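Local coordinates for protein 2-oxoglutarate-dependent dioxygenase tropC (PDB 6XJJ) that uses a non-haem iron centre and 2-oxoglutarate to carry out an oxidative step in the biosynthesis of fungal tropolones, at residues A[242-254]-A[312-324]. Numbering follows the deposited sequence.
Sequences DHTDFGCVSILLQ and YSVAFFLNGNLNL. With FE (Fe (III) ion), chain B.
Ile-251 and Phe-316 sit at the middle of two antiparallel strands, 249-253 and 312-318, and bond to each other twice: Ile-251 N gives to Phe-316 O at 2.8 Å, and Phe-316 N returns a nearly straight bond to Ile-251 O (170° at the hydrogen). Val-314 with Leu-253 repeats this reciprocal pairing. At the other end a classic beta bulge forms, since Leu-318 O accepts from Cys-248 N at 2.8 Å and, weakly, from Val-249 N, while Leu-318 N bonds to Val-249 O.

The close-packed face carries Val-249, Ile-251, Leu-253, Val-314, Phe-316 and Leu-318, all buried. The other face, with Ser-250, Leu-252, Ala-315 and Phe-317, looks into the iron site and is less fully enclosed, Leu-252 and Phe-317 being partly exposed. Leu-252 holds CG anti to its own N (chi1 -179°), and CD1 reaches Ala-315 CB at 3.9 Å.

Iron is bound by His-243 NE2 at 2.2 Å and Asp-245 OD1 at 2.4 Å; His-302 completes the protein's facial triad, the hallmark of this dioxygenase family. Ser-250 OG donates to Asp-245 OD2 at 3.0 Å from above the carboxylate plane, and Asn-284 also bonds to that oxygen, so two second-shell groups steady the ligand. The Phe-317 ring lies beside them, its plane 68° from the carboxylate.

Both strands lie inside the major sheet of the double-stranded beta-helix: strand 281-285 flanks 249-253, strand 222-227 flanks 312-318, and helix 171-204 packs on the buried face through Met-185 against Ile-251 and Phe-316.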
loop_
_atom_site.group_PDB
_atom_site.type_symbol
_atom_site.label_atom_id
_atom_site.label_comp_id
_atom_site.label_asym_id
_atom_site.label_seq_id
_atom_site.Cartn_x
_atom_site.Cartn_y
_atom_site.Cartn_z
ATOM N N ASP A 242 13.651 4.885 5.996
ATOM C CA ASP A 242 12.956 6.150 5.809
ATOM C C ASP A 242 12.715 6.436 4.335
ATOM O O ASP A 242 13.658 6.599 3.556
ATOM C CB ASP A 242 13.782 7.268 6.445
ATOM C CG ASP A 242 13.086 8.613 6.407
ATOM O OD1 ASP A 242 12.043 8.736 5.735
ATOM O OD2 ASP A 242 13.559 9.544 7.089
ATOM N N HIS A 243 11.440 6.503 3.959
ATOM C CA HIS A 243 11.065 6.839 2.597
ATOM C C HIS A 243 9.711 7.532 2.619
ATOM O O HIS A 243 9.026 7.580 3.646
ATOM C CB HIS A 243 10.992 5.598 1.705
ATOM C CG HIS A 243 9.854 4.688 2.038
ATOM N ND1 HIS A 243 9.852 3.864 3.142
ATOM C CD2 HIS A 243 8.674 4.482 1.413
ATOM C CE1 HIS A 243 8.722 3.182 3.178
ATOM N NE2 HIS A 243 7.986 3.544 2.143
ATOM N N THR A 244 9.347 8.087 1.471
ATOM C CA THR A 244 7.962 8.375 1.144
ATOM C C THR A 244 7.541 7.457 0.007
ATOM O O THR A 244 8.370 6.964 -0.766
ATOM C CB THR A 244 7.751 9.831 0.718
ATOM O OG1 THR A 244 8.486 10.092 -0.483
ATOM C CG2 THR A 244 8.207 10.771 1.797
ATOM N N ASP A 245 6.238 7.232 -0.088
ATOM C CA ASP A 245 5.676 6.536 -1.231
ATOM C C ASP A 245 5.513 7.534 -2.368
ATOM O O ASP A 245 5.162 8.694 -2.140
ATOM C CB ASP A 245 4.332 5.909 -0.873
ATOM C CG ASP A 245 4.455 4.822 0.187
ATOM O OD1 ASP A 245 5.580 4.351 0.457
ATOM O OD2 ASP A 245 3.415 4.433 0.758
ATOM N N PHE A 246 5.789 7.091 -3.596
ATOM C CA PHE A 246 5.767 8.034 -4.710
ATOM C C PHE A 246 4.361 8.226 -5.278
ATOM O O PHE A 246 4.061 9.292 -5.825
ATOM C CB PHE A 246 6.708 7.571 -5.826
ATOM C CG PHE A 246 6.965 8.623 -6.889
ATOM C CD1 PHE A 246 7.952 9.577 -6.695
ATOM C CD2 PHE A 246 6.224 8.667 -8.067
ATOM C CE1 PHE A 246 8.207 10.548 -7.650
ATOM C CE2 PHE A 246 6.478 9.644 -9.029
ATOM C CZ PHE A 246 7.470 10.583 -8.814
ATOM N N GLY A 247 3.490 7.222 -5.152
ATOM C CA GLY A 247 2.203 7.232 -5.826
ATOM C C GLY A 247 1.150 8.154 -5.244
ATOM O O GLY A 247 1.445 9.263 -4.787
ATOM N N CYS A 248 -0.102 7.697 -5.274
ATOM C CA CYS A 248 -1.234 8.469 -4.782
ATOM C C CYS A 248 -1.741 7.955 -3.441
ATOM O O CYS A 248 -1.717 8.691 -2.447
ATOM C CB CYS A 248 -2.361 8.443 -5.826
ATOM S SG CYS A 248 -1.943 9.187 -7.432
ATOM N N VAL A 249 -2.199 6.704 -3.385
ATOM C CA VAL A 249 -2.768 6.117 -2.178
ATOM C C VAL A 249 -2.109 4.763 -1.958
ATOM O O VAL A 249 -1.844 4.032 -2.918
ATOM C CB VAL A 249 -4.303 5.976 -2.283
ATOM C CG1 VAL A 249 -4.882 5.323 -1.020
ATOM C CG2 VAL A 249 -4.947 7.340 -2.544
ATOM N N SER A 250 -1.809 4.444 -0.698
ATOM C CA SER A 250 -1.297 3.131 -0.332
ATOM C C SER A 250 -2.188 2.554 0.756
ATOM O O SER A 250 -2.652 3.283 1.640
ATOM C CB SER A 250 0.156 3.192 0.155
ATOM O OG SER A 250 1.018 3.721 -0.843
ATOM N N ILE A 251 -2.425 1.246 0.687
ATOM C CA ILE A 251 -3.300 0.551 1.626
ATOM C C ILE A 251 -2.532 -0.654 2.149
ATOM O O ILE A 251 -2.177 -1.550 1.373
ATOM C CB ILE A 251 -4.618 0.090 0.983
ATOM C CG1 ILE A 251 -5.300 1.242 0.249
ATOM C CG2 ILE A 251 -5.536 -0.439 2.079
ATOM C CD1 ILE A 251 -6.494 0.824 -0.579
ATOM N N LEU A 252 -2.305 -0.694 3.457
ATOM C CA LEU A 252 -1.439 -1.686 4.072
ATOM C C LEU A 252 -2.262 -2.569 4.996
ATOM O O LEU A 252 -3.137 -2.080 5.718
ATOM C CB LEU A 252 -0.319 -1.007 4.874
ATOM C CG LEU A 252 0.733 -1.844 5.607
ATOM C CD1 LEU A 252 1.724 -2.461 4.625
ATOM C CD2 LEU A 252 1.438 -0.996 6.663
ATOM N N LEU A 253 -1.974 -3.866 4.975
ATOM C CA LEU A 253 -2.562 -4.824 5.902
ATOM C C LEU A 253 -1.461 -5.349 6.811
ATOM O O LEU A 253 -0.556 -6.050 6.343
ATOM C CB LEU A 253 -3.228 -5.976 5.149
ATOM C CG LEU A 253 -3.772 -7.134 5.994
ATOM C CD1 LEU A 253 -4.885 -6.669 6.921
ATOM C CD2 LEU A 253 -4.249 -8.271 5.104
ATOM N N GLN A 254 -1.536 -5.025 8.097
ATOM C CA GLN A 254 -0.542 -5.516 9.033
ATOM C C GLN A 254 -1.056 -6.797 9.678
ATOM O O GLN A 254 -2.210 -7.195 9.501
ATOM C CB GLN A 254 -0.232 -4.485 10.110
ATOM C CG GLN A 254 -0.045 -3.094 9.630
ATOM C CD GLN A 254 0.467 -2.237 10.732
ATOM O OE1 GLN A 254 0.908 -2.753 11.753
ATOM N NE2 GLN A 254 0.178 -0.952 10.658
ATOM N N TYR A 312 4.601 -10.188 8.660
ATOM C CA TYR A 312 4.101 -10.139 7.297
ATOM C C TYR A 312 3.262 -8.881 7.124
ATOM O O TYR A 312 2.706 -8.345 8.088
ATOM C CB TYR A 312 3.258 -11.375 6.988
ATOM C CG TYR A 312 4.048 -12.659 6.986
ATOM C CD1 TYR A 312 5.083 -12.864 6.086
ATOM C CD2 TYR A 312 3.803 -13.642 7.932
ATOM C CE1 TYR A 312 5.812 -14.037 6.092
ATOM C CE2 TYR A 312 4.532 -14.812 7.952
ATOM C CZ TYR A 312 5.538 -15.003 7.034
ATOM O OH TYR A 312 6.267 -16.169 7.054
ATOM N N SER A 313 3.189 -8.402 5.889
ATOM C CA SER A 313 2.265 -7.329 5.558
ATOM C C SER A 313 2.001 -7.362 4.060
ATOM O O SER A 313 2.793 -7.900 3.281
ATOM C CB SER A 313 2.809 -5.967 6.005
ATOM O OG SER A 313 4.028 -5.660 5.357
ATOM N N VAL A 314 0.856 -6.809 3.670
ATOM C CA VAL A 314 0.469 -6.707 2.269
ATOM C C VAL A 314 0.242 -5.237 1.961
ATOM O O VAL A 314 -0.606 -4.586 2.584
ATOM C CB VAL A 314 -0.781 -7.539 1.949
ATOM C CG1 VAL A 314 -1.199 -7.327 0.502
ATOM C CG2 VAL A 314 -0.509 -9.010 2.208
ATOM N N ALA A 315 1.002 -4.718 1.010
ATOM C CA ALA A 315 0.979 -3.308 0.661
ATOM C C ALA A 315 0.471 -3.208 -0.764
ATOM O O ALA A 315 1.033 -3.827 -1.671
ATOM C CB ALA A 315 2.371 -2.683 0.790
ATOM N N PHE A 316 -0.604 -2.459 -0.954
ATOM C CA PHE A 316 -1.133 -2.189 -2.279
ATOM C C PHE A 316 -1.108 -0.691 -2.508
ATOM O O PHE A 316 -1.327 0.095 -1.580
ATOM C CB PHE A 316 -2.517 -2.925 -2.441
ATOM C CG PHE A 316 -3.458 -2.411 -3.533
ATOM C CD1 PHE A 316 -3.452 -1.126 -4.050
ATOM C CD2 PHE A 316 -4.069 -3.378 -4.319
ATOM C CE1 PHE A 316 -4.288 -0.765 -5.099
ATOM C CE2 PHE A 316 -4.866 -3.028 -5.397
ATOM C CZ PHE A 316 -4.957 -1.725 -5.788
ATOM N N PHE A 317 -0.750 -0.303 -3.737
ATOM C CA PHE A 317 -0.555 1.099 -4.048
ATOM C C PHE A 317 -1.308 1.442 -5.318
ATOM O O PHE A 317 -1.509 0.596 -6.195
ATOM C CB PHE A 317 0.936 1.527 -4.242
ATOM C CG PHE A 317 1.918 0.879 -3.292
ATOM C CD1 PHE A 317 1.969 -0.495 -3.126
ATOM C CD2 PHE A 317 2.647 1.666 -2.412
ATOM C CE1 PHE A 317 2.852 -1.073 -2.235
ATOM C CE2 PHE A 317 3.499 1.088 -1.494
ATOM C CZ PHE A 317 3.596 -0.276 -1.404
ATOM N N LEU A 318 -1.721 2.703 -5.390
ATOM C CA LEU A 318 -2.353 3.287 -6.563
ATOM C C LEU A 318 -1.468 4.434 -7.034
ATOM O O LEU A 318 -1.317 5.440 -6.329
ATOM C CB LEU A 318 -3.769 3.760 -6.234
ATOM C CG LEU A 318 -4.481 4.591 -7.308
ATOM C CD1 LEU A 318 -4.647 3.799 -8.595
ATOM C CD2 LEU A 318 -5.827 5.082 -6.788
ATOM N N ASN A 319 -0.877 4.276 -8.214
ATOM C CA ASN A 319 -0.002 5.284 -8.797
ATOM C C ASN A 319 -0.746 6.059 -9.877
ATOM O O ASN A 319 -1.810 5.652 -10.348
ATOM C CB ASN A 319 1.253 4.630 -9.390
ATOM C CG ASN A 319 2.143 4.012 -8.336
ATOM O OD1 ASN A 319 2.186 4.465 -7.193
ATOM N ND2 ASN A 319 2.833 2.942 -8.706
ATOM N N GLY A 320 -0.169 7.200 -10.258
ATOM C CA GLY A 320 -0.635 7.905 -11.438
ATOM C C GLY A 320 -0.564 7.036 -12.677
ATOM O O GLY A 320 0.184 6.056 -12.753
ATOM N N ASN A 321 -1.381 7.403 -13.660
ATOM C CA ASN A 321 -1.461 6.621 -14.878
ATOM C C ASN A 321 -0.268 6.832 -15.802
ATOM O O ASN A 321 0.507 7.788 -15.685
ATOM C CB ASN A 321 -2.769 6.907 -15.603
ATOM C CG ASN A 321 -3.769 5.791 -15.414
ATOM O OD1 ASN A 321 -3.375 4.629 -15.292
ATOM N ND2 ASN A 321 -5.047 6.120 -15.344
ATOM N N LEU A 322 -0.137 5.877 -16.728
ATOM C CA LEU A 322 0.956 5.831 -17.688
ATOM C C LEU A 322 0.849 6.943 -18.722
ATOM O O LEU A 322 1.838 7.244 -19.398
ATOM C CB LEU A 322 0.948 4.464 -18.382
ATOM C CG LEU A 322 2.046 4.085 -19.376
ATOM C CD1 LEU A 322 3.366 3.896 -18.648
ATOM C CD2 LEU A 322 1.654 2.827 -20.142
ATOM N N ASN A 323 -0.336 7.546 -18.864
ATOM C CA ASN A 323 -0.571 8.642 -19.791
ATOM C C ASN A 323 -1.023 9.931 -19.121
ATOM O O ASN A 323 -1.038 10.974 -19.784
ATOM C CB ASN A 323 -1.645 8.251 -20.821
ATOM C CG ASN A 323 -1.185 7.157 -21.769
ATOM O OD1 ASN A 323 -1.838 6.119 -21.893
ATOM N ND2 ASN A 323 -0.096 7.407 -22.486
ATOM N N LEU A 324 -1.380 9.900 -17.839
ATOM C CA LEU A 324 -2.154 10.971 -17.226
ATOM C C LEU A 324 -1.202 12.032 -16.685
ATOM O O LEU A 324 -0.404 11.756 -15.780
ATOM C CB LEU A 324 -3.035 10.409 -16.111
ATOM C CG LEU A 324 -4.106 11.327 -15.525
ATOM C CD1 LEU A 324 -5.178 11.593 -16.574
ATOM C CD2 LEU A 324 -4.716 10.716 -14.278
HETATM FE FE FE B . 5.951 2.604 2.121
#